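Local coordinates for protein possible MarR-transcriptional regulator (Streptomyces coelicolor, PDB 4B8X) that probably binds DNA as a winged-helix transcription factor of the MarR family, though what it regulates is unknown, at residues A26-Y31 with E106-D111; L43-K48 with A95-K100. One frame throughout, in Å; residues are numbered along the deposited sequence. Where two conformers were deposited one is given.

Contact 1: residues A26-Y31 with E106-D111; sequences AVVKPY and EAATRD
Tyr31 reaches across to Asp111, its OH donating a hydrogen bond to OD2 at 2.7 Å. The acceptor lies at the ring edge, near its plane, whereas the hydroxyl sits above the carboxylate, about 49° out of that plane. On its way the ring passes two alanines: CE1 lies 3.6 Å from CB of Ala107, and CE2 is 3.8 Å from CA of Ala108, whose N stands over one ring face, toward the rim. Such small residues suit a helix surface against which a flat ring must lie close. Val27, with CG1 anti to its backbone N (chi1 172°), brings that methyl to 3.6 Å from CB of Asp111, while Val28 more loosely meets Ala108.

A second layer helps position the carboxylate. One water donates to both Val27 O and Asp111 OD2, so OD2 accepts from two donors. In one of the two conformers of Arg110, NE and NH2 both reach OD1, a salt bridge that, when made, may favour the ionised acid. Leu112 also touches both valines. Helix 99-114, following the wing strands, thus packs against helix 5-28 and the 3-10 segment 29-31; in MarR proteins the terminal helices usually form the dimerisation region, probably here too.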
ATOM      1  N   ALA A  26      11.445  -7.775  -2.410  1.00 13.93           N
ATOM      2  CA  ALA A  26      12.622  -8.607  -2.176  1.00 15.24           C
ATOM      3  C   ALA A  26      13.102  -9.264  -3.471  1.00 14.80           C
ATOM      4  O   ALA A  26      14.302  -9.447  -3.682  1.00 16.12           O
ATOM      5  CB  ALA A  26      12.331  -9.652  -1.090  1.00 17.88           C
ATOM      6  N   VAL A  27      12.177  -9.606  -4.361  1.00 13.36           N
ATOM      7  CA  VAL A  27      12.552 -10.241  -5.610  1.00 13.14           C
ATOM      8  C   VAL A  27      13.305  -9.254  -6.525  1.00 12.75           C
ATOM      9  O   VAL A  27      14.219  -9.651  -7.243  1.00 14.08           O
ATOM     10  CB  VAL A  27      11.311 -10.820  -6.327  1.00 13.06           C
ATOM     11  CG1 VAL A  27      11.653 -11.303  -7.719  1.00 14.83           C
ATOM     12  CG2 VAL A  27      10.671 -11.950  -5.532  1.00 14.64           C
ATOM     13  N   VAL A  28      12.902  -7.985  -6.545  1.00 11.86           N
ATOM     14  CA  VAL A  28      13.516  -7.036  -7.477  1.00 12.37           C
ATOM     15  C   VAL A  28      14.699  -6.280  -6.886  1.00 13.54           C
ATOM     16  O   VAL A  28      15.455  -5.640  -7.626  1.00 13.67           O
ATOM     17  CB  VAL A  28      12.487  -6.052  -8.091  1.00 11.85           C
ATOM     18  CG1 VAL A  28      11.390  -6.819  -8.812  1.00 13.20           C
ATOM     19  CG2 VAL A  28      11.892  -5.114  -7.069  1.00 13.35           C
ATOM     20  N   LYS A  29      14.909  -6.391  -5.576  1.00 13.93           N
ATOM     21  CA  LYS A  29      16.045  -5.747  -4.905  1.00 14.41           C
ATOM     22  C   LYS A  29      17.427  -6.085  -5.511  1.00 14.41           C
ATOM     23  O   LYS A  29      18.230  -5.174  -5.663  1.00 17.08           O
ATOM     24  CB  LYS A  29      16.016  -6.039  -3.396  1.00 15.78           C
ATOM     25  CG  LYS A  29      17.052  -5.284  -2.568  1.00 20.02           C
ATOM     26  CD  LYS A  29      17.021  -5.718  -1.105  1.00 23.78           C
ATOM     27  CE  LYS A  29      18.149  -5.110  -0.282  1.00 28.43           C
ATOM     28  NZ  LYS A  29      17.796  -3.726   0.133  1.00 36.61           N
ATOM     29  N   PRO A  30      17.685  -7.346  -5.901  1.00 15.56           N
ATOM     30  CA  PRO A  30      19.008  -7.647  -6.479  1.00 17.49           C
ATOM     31  C   PRO A  30      19.292  -6.906  -7.790  1.00 16.84           C
ATOM     32  O   PRO A  30      20.454  -6.779  -8.177  1.00 20.47           O
ATOM     33  CB  PRO A  30      18.957  -9.157  -6.709  1.00 20.75           C
ATOM     34  CG  PRO A  30      17.936  -9.651  -5.755  1.00 19.52           C
ATOM     35  CD  PRO A  30      16.912  -8.570  -5.640  1.00 17.16           C
ATOM     36  N   TYR A  31      18.248  -6.425  -8.462  1.00 15.21           N
ATOM     37  CA  TYR A  31      18.401  -5.609  -9.665  1.00 17.36           C
ATOM     38  C   TYR A  31      18.551  -4.112  -9.372  1.00 17.53           C
ATOM     39  O   TYR A  31      18.613  -3.303 -10.304  1.00 19.30           O
ATOM     40  CB  TYR A  31      17.208  -5.826 -10.590  1.00 17.58           C
ATOM     41  CG  TYR A  31      17.075  -7.259 -10.997  1.00 16.38           C
ATOM     42  CD1 TYR A  31      17.892  -7.787 -11.975  1.00 19.09           C
ATOM     43  CD2 TYR A  31      16.169  -8.109 -10.366  1.00 16.71           C
ATOM     44  CE1 TYR A  31      17.794  -9.121 -12.335  1.00 19.97           C
ATOM     45  CE2 TYR A  31      16.060  -9.441 -10.717  1.00 16.89           C
ATOM     46  CZ  TYR A  31      16.886  -9.944 -11.707  1.00 17.69           C
ATOM     47  OH  TYR A  31      16.803 -11.259 -12.080  1.00 21.60           O
ATOM     48  N   GLU A 106      13.257  -7.569 -18.128  1.00 14.59           N
ATOM     49  CA  GLU A 106      13.054  -8.959 -18.579  0.50 15.49           C
ATOM     50  C   GLU A 106      13.417  -9.949 -17.469  1.00 14.90           C
ATOM     51  O   GLU A 106      12.675 -10.889 -17.168  1.00 15.11           O
ATOM     52  CB  GLU A 106      13.905  -9.250 -19.831  0.50 17.00           C
ATOM     53  CG  GLU A 106      13.835 -10.696 -20.327  0.50 18.04           C
ATOM     54  CD  GLU A 106      14.824 -11.024 -21.453  0.50 21.19           C
ATOM     55  OE1 GLU A 106      15.921 -10.425 -21.503  0.50 29.86           O
ATOM     56  OE2 GLU A 106      14.513 -11.914 -22.276  0.50 26.49           O
ATOM     57  N   ALA A 107      14.584  -9.756 -16.892  1.00 13.98           N
ATOM     58  CA  ALA A 107      15.078 -10.642 -15.854  1.00 14.37           C
ATOM     59  C   ALA A 107      14.208 -10.562 -14.598  1.00 14.30           C
ATOM     60  O   ALA A 107      13.867 -11.602 -14.003  1.00 14.95           O
ATOM     61  CB  ALA A 107      16.531 -10.326 -15.540  1.00 17.51           C
ATOM     62  N   ALA A 108      13.851  -9.344 -14.192  1.00 12.76           N
ATOM     63  CA  ALA A 108      13.030  -9.177 -12.992  1.00 13.35           C
ATOM     64  C   ALA A 108      11.637  -9.800 -13.200  1.00 12.45           C
ATOM     65  O   ALA A 108      11.108 -10.433 -12.283  1.00 13.00           O
ATOM     66  CB  ALA A 108      12.940  -7.690 -12.653  1.00 14.43           C
ATOM     67  N   THR A 109      11.047  -9.609 -14.378  1.00 13.13           N
ATOM     68  CA  THR A 109       9.750 -10.208 -14.671  1.00 12.41           C
ATOM     69  C   THR A 109       9.780 -11.732 -14.602  1.00 13.85           C
ATOM     70  O   THR A 109       8.868 -12.347 -14.048  1.00 13.57           O
ATOM     71  CB  THR A 109       9.205  -9.734 -16.022  1.00 15.22           C
ATOM     72  OG1 THR A 109       9.059  -8.314 -15.958  1.00 15.91           O
ATOM     73  CG2 THR A 109       7.866 -10.399 -16.377  1.00 16.74           C
ATOM     74  N   ARG A 110      10.825 -12.338 -15.158  1.00 14.48           N
ATOM     75  CA  ARG A 110      10.927 -13.797 -15.078  0.50 14.46           C
ATOM     76  C   ARG A 110      10.986 -14.262 -13.629  1.00 14.02           C
ATOM     77  O   ARG A 110      10.315 -15.233 -13.287  1.00 15.23           O
ATOM     78  CB  ARG A 110      12.135 -14.332 -15.837  0.50 15.61           C
ATOM     79  CG  ARG A 110      12.205 -15.850 -15.915  0.50 20.05           C
ATOM     80  CD  ARG A 110      13.588 -16.366 -15.547  0.50 20.88           C
ATOM     81  NE  ARG A 110      13.788 -16.334 -14.103  0.50 22.03           N
ATOM     82  CZ  ARG A 110      13.365 -17.271 -13.266  0.50 22.24           C
ATOM     83  NH1 ARG A 110      12.738 -18.354 -13.731  0.50 25.98           N
ATOM     84  NH2 ARG A 110      13.591 -17.138 -11.964  0.50 24.12           N
ATOM     85  N   ASP A 111      11.744 -13.565 -12.783  1.00 13.09           N
ATOM     86  CA  ASP A 111      11.812 -13.935 -11.381  1.00 13.81           C
ATOM     87  C   ASP A 111      10.455 -13.768 -10.679  1.00 12.12           C
ATOM     88  O   ASP A 111      10.039 -14.642  -9.915  1.00 13.30           O
ATOM     89  CB  ASP A 111      12.854 -13.090 -10.650  1.00 15.78           C
ATOM     90  CG  ASP A 111      14.291 -13.447 -10.985  1.00 18.28           C
ATOM     91  OD1 ASP A 111      14.533 -14.438 -11.701  1.00 20.60           O
ATOM     92  OD2 ASP A 111      15.169 -12.694 -10.506  1.00 20.84           O
TER
HETATM   93  O   HOH W   1      15.374 -12.071  -7.836  1.00 18.76           O

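Contact 2: residues L43-K48 with A95-K100; sequences LLTFSK and ATITDK
Leu44 and Ile97 form the apolar centre of this contact, their side chains running antiparallel past one another with the two CB atoms 4.0 Å apart. Leu44 spreads its two methyls along the strand backbone: CD1 rests 3.9 Å from the backbone N of Ile97, and CD2 is 3.6 Å from the carbonyl O of Ala95. The fork of a leucine suits this place, because one methyl can go to each of two peptide groups. Ile97 holds CG1 anti to its backbone N (chi1 -168°), and the chain continues to CD1, which meets CG2 of Thr45 at 3.6 Å. Thr45 thus offers the strand its methyl, while its hydroxyl is hydrogen-bonded to Val42 O within its own helix. Val81 and Leu52, from the two flanking strands, also touch Leu44.

Polar interactions stay within each segment or go to neighbouring backbone. Leu43 O accepts from Phe46 N and, at 2.8 Å, from Ser47 OG, the two donors coming from opposite faces of the carbonyl plane as helix 35-45 ends; a short serine can fold back in this way. Ala95 and Ile97 bond through their backbones to Leu52 and Gly50, and Thr98 N-caps helix 99-114 through OG1 to Gly101 N.

Since the two segments share no hydrogen bond, burial of aliphatic groups probably provides most of what holds helix 35-45 against strand 93-97 of the wing sheet.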
ATOM      1  N   LEU A  43       5.903  -0.249 -17.700  1.00 11.36           N
ATOM      2  CA  LEU A  43       5.067   0.677 -18.430  1.00 11.66           C
ATOM      3  C   LEU A  43       5.773   1.130 -19.707  1.00 12.03           C
ATOM      4  O   LEU A  43       5.180   1.197 -20.788  1.00 13.10           O
ATOM      5  CB  LEU A  43       4.726   1.857 -17.533  1.00 14.20           C
ATOM      6  CG  LEU A  43       3.907   2.997 -18.149  1.00 15.77           C
ATOM      7  CD1 LEU A  43       2.553   2.562 -18.676  1.00 20.22           C
ATOM      8  CD2 LEU A  43       3.746   4.133 -17.138  1.00 18.47           C
ATOM      9  N   LEU A  44       7.045   1.509 -19.578  1.00 11.69           N
ATOM     10  CA  LEU A  44       7.792   1.965 -20.750  1.00 12.51           C
ATOM     11  C   LEU A  44       7.899   0.878 -21.837  1.00 12.63           C
ATOM     12  O   LEU A  44       7.869   1.182 -23.018  1.00 13.90           O
ATOM     13  CB  LEU A  44       9.159   2.501 -20.334  1.00 13.42           C
ATOM     14  CG  LEU A  44       9.126   3.779 -19.491  1.00 12.91           C
ATOM     15  CD1 LEU A  44      10.536   4.111 -19.038  1.00 15.01           C
ATOM     16  CD2 LEU A  44       8.492   4.931 -20.273  1.00 15.62           C
ATOM     17  N   THR A  45       8.026  -0.390 -21.445  1.00 12.42           N
ATOM     18  CA  THR A  45       8.120  -1.476 -22.416  1.00 12.82           C
ATOM     19  C   THR A  45       6.815  -1.739 -23.162  1.00 13.19           C
ATOM     20  O   THR A  45       6.842  -2.495 -24.126  1.00 16.42           O
ATOM     21  CB  THR A  45       8.655  -2.795 -21.826  1.00 14.18           C
ATOM     22  OG1 THR A  45       7.702  -3.346 -20.909  1.00 15.54           O
ATOM     23  CG2 THR A  45      10.004  -2.635 -21.161  1.00 15.43           C
ATOM     24  N   PHE A  46       5.707  -1.107 -22.752  1.00 11.77           N
ATOM     25  CA  PHE A  46       4.435  -1.179 -23.481  1.00 13.35           C
ATOM     26  C   PHE A  46       4.080   0.144 -24.170  1.00 15.32           C
ATOM     27  O   PHE A  46       2.979   0.295 -24.698  1.00 16.11           O
ATOM     28  CB  PHE A  46       3.308  -1.652 -22.556  1.00 13.31           C
ATOM     29  CG  PHE A  46       3.347  -3.116 -22.271  1.00 12.83           C
ATOM     30  CD1 PHE A  46       2.910  -4.032 -23.204  1.00 16.61           C
ATOM     31  CD2 PHE A  46       3.866  -3.585 -21.077  1.00 15.18           C
ATOM     32  CE1 PHE A  46       2.961  -5.384 -22.935  1.00 18.45           C
ATOM     33  CE2 PHE A  46       3.957  -4.945 -20.824  1.00 15.14           C
ATOM     34  CZ  PHE A  46       3.482  -5.835 -21.735  1.00 15.78           C
ATOM     35  N   SER A  47       5.023   1.084 -24.178  1.00 15.11           N
ATOM     36  CA  SER A  47       4.818   2.399 -24.754  1.00 15.58           C
ATOM     37  C   SER A  47       5.587   2.491 -26.059  1.00 15.21           C
ATOM     38  O   SER A  47       6.691   1.949 -26.188  1.00 15.86           O
ATOM     39  CB  SER A  47       5.320   3.450 -23.755  1.00 17.24           C
ATOM     40  OG  SER A  47       4.627   3.360 -22.510  1.00 18.39           O
ATOM     41  N   LYS A  48       5.022   3.211 -27.031  1.00 16.43           N
ATOM     42  CA  LYS A  48       5.711   3.382 -28.291  1.00 17.66           C
ATOM     43  C   LYS A  48       7.124   3.949 -28.060  1.00 15.93           C
ATOM     44  O   LYS A  48       7.312   4.970 -27.333  1.00 17.53           O
ATOM     45  CB  LYS A  48       4.922   4.296 -29.250  1.00 19.44           C
ATOM     46  CG  LYS A  48       5.568   4.382 -30.636  1.00 23.33           C
ATOM     47  CD  LYS A  48       4.724   5.121 -31.660  1.00 29.74           C
ATOM     48  CE  LYS A  48       5.427   5.153 -33.016  1.00 35.58           C
ATOM     49  N   ALA A  95      10.824  10.290 -20.589  1.00 13.45           N
ATOM     50  CA  ALA A  95      11.636   9.211 -20.064  1.00 12.93           C
ATOM     51  C   ALA A  95      11.627   8.042 -21.058  1.00 13.55           C
ATOM     52  O   ALA A  95      10.564   7.661 -21.510  1.00 14.77           O
ATOM     53  CB  ALA A  95      11.123   8.757 -18.701  1.00 16.33           C
ATOM     54  N   THR A  96      12.801   7.508 -21.401  1.00 12.94           N
ATOM     55  CA  THR A  96      12.940   6.437 -22.390  1.00 12.75           C
ATOM     56  C   THR A  96      13.735   5.295 -21.765  1.00 13.12           C
ATOM     57  O   THR A  96      14.805   5.513 -21.229  1.00 14.17           O
ATOM     58  CB  THR A  96      13.675   6.940 -23.643  1.00 16.25           C
ATOM     59  OG1 THR A  96      13.056   8.143 -24.126  1.00 19.22           O
ATOM     60  CG2 THR A  96      13.683   5.860 -24.718  1.00 18.20           C
ATOM     61  N   ILE A  97      13.213   4.067 -21.857  1.00 12.48           N
ATOM     62  CA  ILE A  97      13.946   2.913 -21.335  1.00 11.83           C
ATOM     63  C   ILE A  97      15.140   2.609 -22.230  1.00 13.75           C
ATOM     64  O   ILE A  97      15.039   2.663 -23.460  1.00 15.69           O
ATOM     65  CB  ILE A  97      13.012   1.687 -21.181  1.00 11.78           C
ATOM     66  CG1 ILE A  97      13.669   0.578 -20.367  1.00 11.42           C
ATOM     67  CG2 ILE A  97      12.513   1.206 -22.542  1.00 14.95           C
ATOM     68  CD1 ILE A  97      12.697  -0.526 -19.983  1.00 12.86           C
ATOM     69  N   THR A  98      16.269   2.304 -21.603  1.00 12.57           N
ATOM     70  CA  THR A  98      17.488   1.971 -22.308  1.00 13.72           C
ATOM     71  C   THR A  98      17.523   0.455 -22.585  1.00 13.96           C
ATOM     72  O   THR A  98      16.742  -0.312 -22.030  1.00 13.77           O
ATOM     73  CB  THR A  98      18.722   2.343 -21.491  1.00 14.03           C
ATOM     74  OG1 THR A  98      18.783   1.506 -20.323  1.00 14.17           O
ATOM     75  CG2 THR A  98      18.716   3.842 -21.097  1.00 15.86           C
ATOM     76  N   ASP A  99      18.441   0.025 -23.428  1.00 14.56           N
ATOM     77  CA  ASP A  99      18.638  -1.413 -23.627  1.00 15.42           C
ATOM     78  C   ASP A  99      18.979  -2.156 -22.319  1.00 14.36           C
ATOM     79  O   ASP A  99      18.472  -3.250 -22.079  1.00 14.91           O
ATOM     80  CB  ASP A  99      19.713  -1.688 -24.695  1.00 18.46           C
ATOM     81  CG  ASP A  99      19.257  -1.355 -26.105  1.00 20.92           C
ATOM     82  OD1 ASP A  99      18.059  -1.086 -26.339  1.00 24.34           O
ATOM     83  OD2 ASP A  99      20.124  -1.371 -26.996  1.00 29.58           O
ATOM     84  N   LYS A 100      19.793  -1.547 -21.459  1.00 14.53           N
ATOM     85  CA  LYS A 100      20.082  -2.136 -20.149  1.00 14.90           C
ATOM     86  C   LYS A 100      18.784  -2.229 -19.326  1.00 13.31           C
ATOM     87  O   LYS A 100      18.522  -3.241 -18.677  1.00 14.26           O
ATOM     88  CB  LYS A 100      21.153  -1.324 -19.419  1.00 17.41           C
ATOM     89  CG  LYS A 100      21.525  -1.924 -18.076  1.00 17.90           C
ATOM     90  CD  LYS A 100      22.549  -1.057 -17.363  1.00 22.82           C
ATOM     91  CE  LYS A 100      23.015  -1.657 -16.042  1.00 24.23           C
ATOM     92  NZ  LYS A 100      23.784  -0.692 -15.183  1.00 31.35           N
TER

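Contacts 1 and 2 have centres about 17 Å apart, and their nearest atoms are about 7 Å apart, so they do not touch. Helix 99-114 links them: the contacting strand residues of contact 2 lead directly into it, and its far half carries contact 1. On the partner side, helix 5-28 and helix 35-45 follow each other in the chain, and contact 2 is nested inside the loop that contact 1 closes. Contact 1 thus ties helix to helix around a hydrogen-bonded carboxylate, contact 2 helix to wing sheet through aliphatic packing. Contact 2 therefore belongs to the winged-helix region that probably binds DNA, and contact 1 joins the helix leaving that region to the N-terminal helix.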